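YcaO (Methanopyrus kandleri, PDB 6CIB) binds ADP and magnesium ions and, as a member of the YcaO family, probably uses ATP to install thioamides in the peptide backbone. Local coordinates at residues L209-A221 against G234-A248. Numbering follows the deposited sequence.
Sequences LPSRVEGVYVVGA and GFGASPDPEMAVLRA
Val219 packs strand 217-221 against helix 241-248. Its CB lies 3.7 Å from Ala244 O. CG1, swung opposite the backbone N (chi1 173°), reaches the helix backbone at Val245 CA, 3.9 Å away, and brushes Ala248 CB. The other branch, CG2, touches Ala244 CB at 3.8 Å and, on another side, Val245 CG2 at 4.0 Å. Ala221 CB continues the row against Ala248 CB.

The strands form an antiparallel beta hairpin, 217-224 with 233-238, whose second strand passes through Pro239 and the N-cap Asp240 into the helix, which packs on the face carrying Val219. Three hydrogen-bonded pairs join them: Tyr217 with Ser238, Val219 with Gly236, Ala221 with Gly234. In the middle pair Val219 N meets Gly236 O nearly head-on, whereas Tyr217 N comes to Ser238 O from 42° above the carbonyl plane. Gly234 and Gly236 let the helix come close: a CB would clash with Ala248 O and Ala244 O respectively. Gly236, at its CA, lies about 7 Å from the bound ADP.

On that face Tyr217 lies alongside Pro241, CD2 to CD 3.9 Å, with Pro239 O in plane at the ring edge and the hydroxyl bonded to Asp305 O. Replaced by alanine, the position would probably lose both the ring beside Pro241 and the hydroxyl bond to Asp305 O. On the opposite face of the sheet, Val218 CG2 touches Ala237 CB, and Phe235, stacked on Trp171, sets CD1 3.7 Å from Gly220 CA.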
loop_
_atom_site.group_PDB
_atom_site.type_symbol
_atom_site.label_atom_id
_atom_site.label_comp_id
_atom_site.label_asym_id
_atom_site.label_seq_id
_atom_site.Cartn_x
_atom_site.Cartn_y
_atom_site.Cartn_z
ATOM N N LEU A 209 11.966 9.297 -0.771
ATOM C CA LEU A 209 11.235 9.977 0.302
ATOM C C LEU A 209 11.964 9.802 1.623
ATOM O O LEU A 209 12.644 8.785 1.814
ATOM C CB LEU A 209 9.806 9.437 0.414
ATOM C CG LEU A 209 8.733 10.054 -0.493
ATOM C CD1 LEU A 209 8.863 9.580 -1.921
ATOM C CD2 LEU A 209 7.346 9.710 0.008
ATOM N N PRO A 210 11.849 10.793 2.536
ATOM C CA PRO A 210 12.373 10.575 3.885
ATOM C C PRO A 210 11.561 9.486 4.594
ATOM O O PRO A 210 10.345 9.619 4.761
ATOM C CB PRO A 210 12.181 11.938 4.561
ATOM C CG PRO A 210 11.070 12.588 3.799
ATOM C CD PRO A 210 11.316 12.160 2.380
ATOM N N SER A 211 12.231 8.401 4.960
ATOM C CA SER A 211 11.606 7.323 5.710
ATOM C C SER A 211 11.840 7.523 7.203
ATOM O O SER A 211 12.968 7.775 7.634
ATOM C CB SER A 211 12.168 5.979 5.257
ATOM O OG SER A 211 11.688 4.916 6.067
ATOM N N ARG A 212 10.772 7.388 7.982
ATOM C CA ARG A 212 10.861 7.464 9.441
ATOM C C ARG A 212 11.152 6.106 10.082
ATOM O O ARG A 212 11.215 6.005 11.301
ATOM C CB ARG A 212 9.582 8.061 10.030
ATOM C CG ARG A 212 9.355 9.520 9.676
ATOM C CD ARG A 212 7.881 9.833 9.827
ATOM N NE ARG A 212 7.618 10.655 10.987
ATOM C CZ ARG A 212 6.430 10.845 11.556
ATOM N NH1 ARG A 212 5.326 10.236 11.120
ATOM N NH2 ARG A 212 6.362 11.653 12.600
ATOM N N VAL A 213 11.337 5.072 9.255
ATOM C CA VAL A 213 11.596 3.713 9.737
ATOM C C VAL A 213 12.946 3.230 9.194
ATOM O O VAL A 213 13.144 3.133 7.979
ATOM C CB VAL A 213 10.466 2.730 9.327
ATOM C CG1 VAL A 213 10.724 1.328 9.880
ATOM C CG2 VAL A 213 9.095 3.241 9.779
ATOM N N GLU A 214 13.870 2.912 10.092
ATOM C CA GLU A 214 15.203 2.515 9.663
ATOM C C GLU A 214 15.225 1.128 9.036
ATOM O O GLU A 214 14.576 0.205 9.528
ATOM C CB GLU A 214 16.222 2.605 10.794
ATOM C CG GLU A 214 17.608 2.907 10.249
ATOM C CD GLU A 214 18.683 2.797 11.291
ATOM O OE1 GLU A 214 18.621 3.559 12.274
ATOM O OE2 GLU A 214 19.583 1.948 11.111
ATOM N N GLY A 215 15.975 1.011 7.942
ATOM C CA GLY A 215 16.024 -0.209 7.150
ATOM C C GLY A 215 14.967 -0.289 6.058
ATOM O O GLY A 215 15.028 -1.191 5.224
ATOM N N VAL A 216 13.998 0.634 6.067
ATOM C CA VAL A 216 12.922 0.662 5.063
ATOM C C VAL A 216 13.070 1.911 4.192
ATOM O O VAL A 216 13.141 3.030 4.707
ATOM C CB VAL A 216 11.502 0.622 5.693
ATOM C CG1 VAL A 216 10.421 0.604 4.608
ATOM C CG2 VAL A 216 11.341 -0.587 6.595
ATOM N N TYR A 217 13.123 1.701 2.880
ATOM C CA TYR A 217 13.220 2.794 1.905
ATOM C C TYR A 217 11.875 3.045 1.255
ATOM O O TYR A 217 11.151 2.098 0.961
ATOM C CB TYR A 217 14.283 2.471 0.844
ATOM C CG TYR A 217 15.661 2.327 1.445
ATOM C CD1 TYR A 217 16.433 3.460 1.747
ATOM C CD2 TYR A 217 16.189 1.064 1.738
ATOM C CE1 TYR A 217 17.694 3.340 2.315
ATOM C CE2 TYR A 217 17.453 0.932 2.307
ATOM C CZ TYR A 217 18.197 2.069 2.592
ATOM O OH TYR A 217 19.445 1.950 3.152
ATOM N N VAL A 218 11.540 4.319 1.054
ATOM C CA VAL A 218 10.308 4.690 0.359
ATOM C C VAL A 218 10.656 5.515 -0.885
ATOM O O VAL A 218 11.399 6.503 -0.795
ATOM C CB VAL A 218 9.302 5.437 1.275
ATOM C CG1 VAL A 218 7.999 5.728 0.537
ATOM C CG2 VAL A 218 9.005 4.630 2.542
ATOM N N VAL A 219 10.134 5.077 -2.035
ATOM C CA VAL A 219 10.386 5.714 -3.333
ATOM C C VAL A 219 9.072 6.238 -3.911
ATOM O O VAL A 219 8.046 5.566 -3.849
ATOM C CB VAL A 219 11.096 4.744 -4.326
ATOM C CG1 VAL A 219 11.207 5.321 -5.736
ATOM C CG2 VAL A 219 12.485 4.383 -3.825
ATOM N N GLY A 220 9.121 7.449 -4.455
ATOM C CA GLY A 220 8.016 8.025 -5.205
ATOM C C GLY A 220 8.394 8.203 -6.660
ATOM O O GLY A 220 9.548 8.500 -6.978
ATOM N N ALA A 221 7.418 7.988 -7.539
ATOM C CA ALA A 221 7.550 8.268 -8.963
ATOM C C ALA A 221 6.456 9.240 -9.370
ATOM O O ALA A 221 5.291 9.049 -9.017
ATOM C CB ALA A 221 7.464 6.993 -9.788
ATOM N N GLY A 234 3.214 7.300 -8.211
ATOM C CA GLY A 234 3.330 5.931 -7.704
ATOM C C GLY A 234 4.307 5.883 -6.543
ATOM O O GLY A 234 5.248 6.682 -6.492
ATOM N N PHE A 235 4.077 4.960 -5.607
ATOM C CA PHE A 235 4.946 4.797 -4.438
ATOM C C PHE A 235 5.259 3.338 -4.147
ATOM O O PHE A 235 4.459 2.448 -4.439
ATOM C CB PHE A 235 4.329 5.445 -3.187
ATOM C CG PHE A 235 4.025 6.900 -3.353
ATOM C CD1 PHE A 235 4.994 7.862 -3.076
ATOM C CD2 PHE A 235 2.769 7.317 -3.814
ATOM C CE1 PHE A 235 4.722 9.217 -3.259
ATOM C CE2 PHE A 235 2.497 8.668 -4.001
ATOM C CZ PHE A 235 3.471 9.616 -3.719
ATOM N N GLY A 236 6.432 3.111 -3.567
ATOM C CA GLY A 236 6.829 1.793 -3.087
ATOM C C GLY A 236 7.658 1.893 -1.824
ATOM O O GLY A 236 8.401 2.862 -1.633
ATOM N N ALA A 237 7.513 0.898 -0.956
ATOM C CA ALA A 237 8.338 0.786 0.241
ATOM C C ALA A 237 8.847 -0.638 0.377
ATOM O O ALA A 237 8.080 -1.600 0.203
ATOM C CB ALA A 237 7.569 1.207 1.485
ATOM N N SER A 238 10.144 -0.755 0.676
ATOM C CA SER A 238 10.809 -2.039 0.897
ATOM C C SER A 238 12.141 -1.855 1.625
ATOM O O SER A 238 12.774 -0.803 1.475
ATOM C CB SER A 238 11.077 -2.723 -0.435
ATOM O OG SER A 238 11.688 -3.983 -0.238
ATOM N N PRO A 239 12.571 -2.869 2.409
ATOM C CA PRO A 239 13.973 -2.941 2.858
ATOM C C PRO A 239 14.962 -3.034 1.689
ATOM O O PRO A 239 16.123 -2.663 1.833
ATOM C CB PRO A 239 14.015 -4.228 3.699
ATOM C CG PRO A 239 12.811 -5.007 3.280
ATOM C CD PRO A 239 11.771 -3.954 3.011
ATOM N N ASP A 240 14.486 -3.526 0.546
ATOM C CA ASP A 240 15.258 -3.555 -0.674
ATOM C C ASP A 240 14.893 -2.324 -1.518
ATOM O O ASP A 240 13.792 -2.260 -2.063
ATOM C CB ASP A 240 14.981 -4.870 -1.422
ATOM C CG ASP A 240 15.712 -4.972 -2.758
ATOM O OD1 ASP A 240 16.394 -4.013 -3.189
ATOM O OD2 ASP A 240 15.592 -6.044 -3.388
ATOM N N PRO A 241 15.831 -1.356 -1.652
ATOM C CA PRO A 241 15.523 -0.127 -2.406
ATOM C C PRO A 241 15.142 -0.368 -3.876
ATOM O O PRO A 241 14.352 0.399 -4.435
ATOM C CB PRO A 241 16.810 0.698 -2.286
ATOM C CG PRO A 241 17.890 -0.294 -1.986
ATOM C CD PRO A 241 17.230 -1.365 -1.165
ATOM N N GLU A 242 15.681 -1.430 -4.476
ATOM C CA GLU A 242 15.330 -1.832 -5.844
ATOM C C GLU A 242 13.853 -2.221 -5.985
ATOM O O GLU A 242 13.239 -1.904 -6.990
ATOM C CB GLU A 242 16.209 -2.990 -6.328
ATOM C CG GLU A 242 17.635 -2.609 -6.706
ATOM C CD GLU A 242 18.474 -3.826 -7.059
ATOM O OE1 GLU A 242 18.301 -4.390 -8.161
ATOM O OE2 GLU A 242 19.301 -4.237 -6.225
HETATM N N MSE A 243 13.308 -2.906 -4.977
HETATM C CA MSE A 243 11.887 -3.282 -4.933
HETATM C C MSE A 243 11.029 -2.058 -4.765
HETATM O O MSE A 243 9.980 -1.949 -5.401
HETATM C CB MSE A 243 11.621 -4.275 -3.798
HETATM C CG MSE A 243 10.160 -4.736 -3.790
HETATM SE SE MSE A 243 9.729 -5.759 -2.167
HETATM C CE MSE A 243 10.674 -7.355 -2.804
ATOM N N ALA A 244 11.466 -1.132 -3.909
ATOM C CA ALA A 244 10.760 0.140 -3.697
ATOM C C ALA A 244 10.618 0.952 -4.991
ATOM O O ALA A 244 9.550 1.519 -5.250
ATOM C CB ALA A 244 11.448 0.969 -2.611
ATOM N N VAL A 245 11.685 0.989 -5.795
ATOM C CA VAL A 245 11.677 1.661 -7.105
ATOM C C VAL A 245 10.686 0.958 -8.043
ATOM O O VAL A 245 9.852 1.619 -8.688
ATOM C CB VAL A 245 13.088 1.673 -7.754
ATOM C CG1 VAL A 245 13.060 2.239 -9.172
ATOM C CG2 VAL A 245 14.058 2.472 -6.904
ATOM N N LEU A 246 10.794 -0.374 -8.113
ATOM C CA LEU A 246 9.923 -1.185 -8.959
ATOM C C LEU A 246 8.444 -0.970 -8.616
ATOM O O LEU A 246 7.625 -0.735 -9.507
ATOM C CB LEU A 246 10.296 -2.676 -8.881
ATOM C CG LEU A 246 9.393 -3.606 -9.703
ATOM C CD1 LEU A 246 9.532 -3.339 -11.201
ATOM C CD2 LEU A 246 9.680 -5.060 -9.375
ATOM N N ARG A 247 8.123 -1.027 -7.326
ATOM C CA ARG A 247 6.754 -0.805 -6.861
ATOM C C ARG A 247 6.183 0.542 -7.285
ATOM O O ARG A 247 5.054 0.604 -7.751
ATOM C CB ARG A 247 6.673 -0.955 -5.351
ATOM C CG ARG A 247 6.713 -2.391 -4.882
ATOM C CD ARG A 247 6.887 -2.455 -3.377
ATOM N NE ARG A 247 6.502 -3.785 -2.928
ATOM C CZ ARG A 247 5.995 -4.092 -1.735
ATOM N NH1 ARG A 247 5.803 -3.161 -0.794
ATOM N NH2 ARG A 247 5.668 -5.358 -1.498
ATOM N N ALA A 248 6.977 1.605 -7.145
ATOM C CA ALA A 248 6.563 2.966 -7.553
ATOM C C ALA A 248 6.264 3.060 -9.056
ATOM O O ALA A 248 5.238 3.627 -9.460
ATOM C CB ALA A 248 7.613 3.994 -7.138
HETATM O O HOH W 1 17.257 -2.329 4.461
#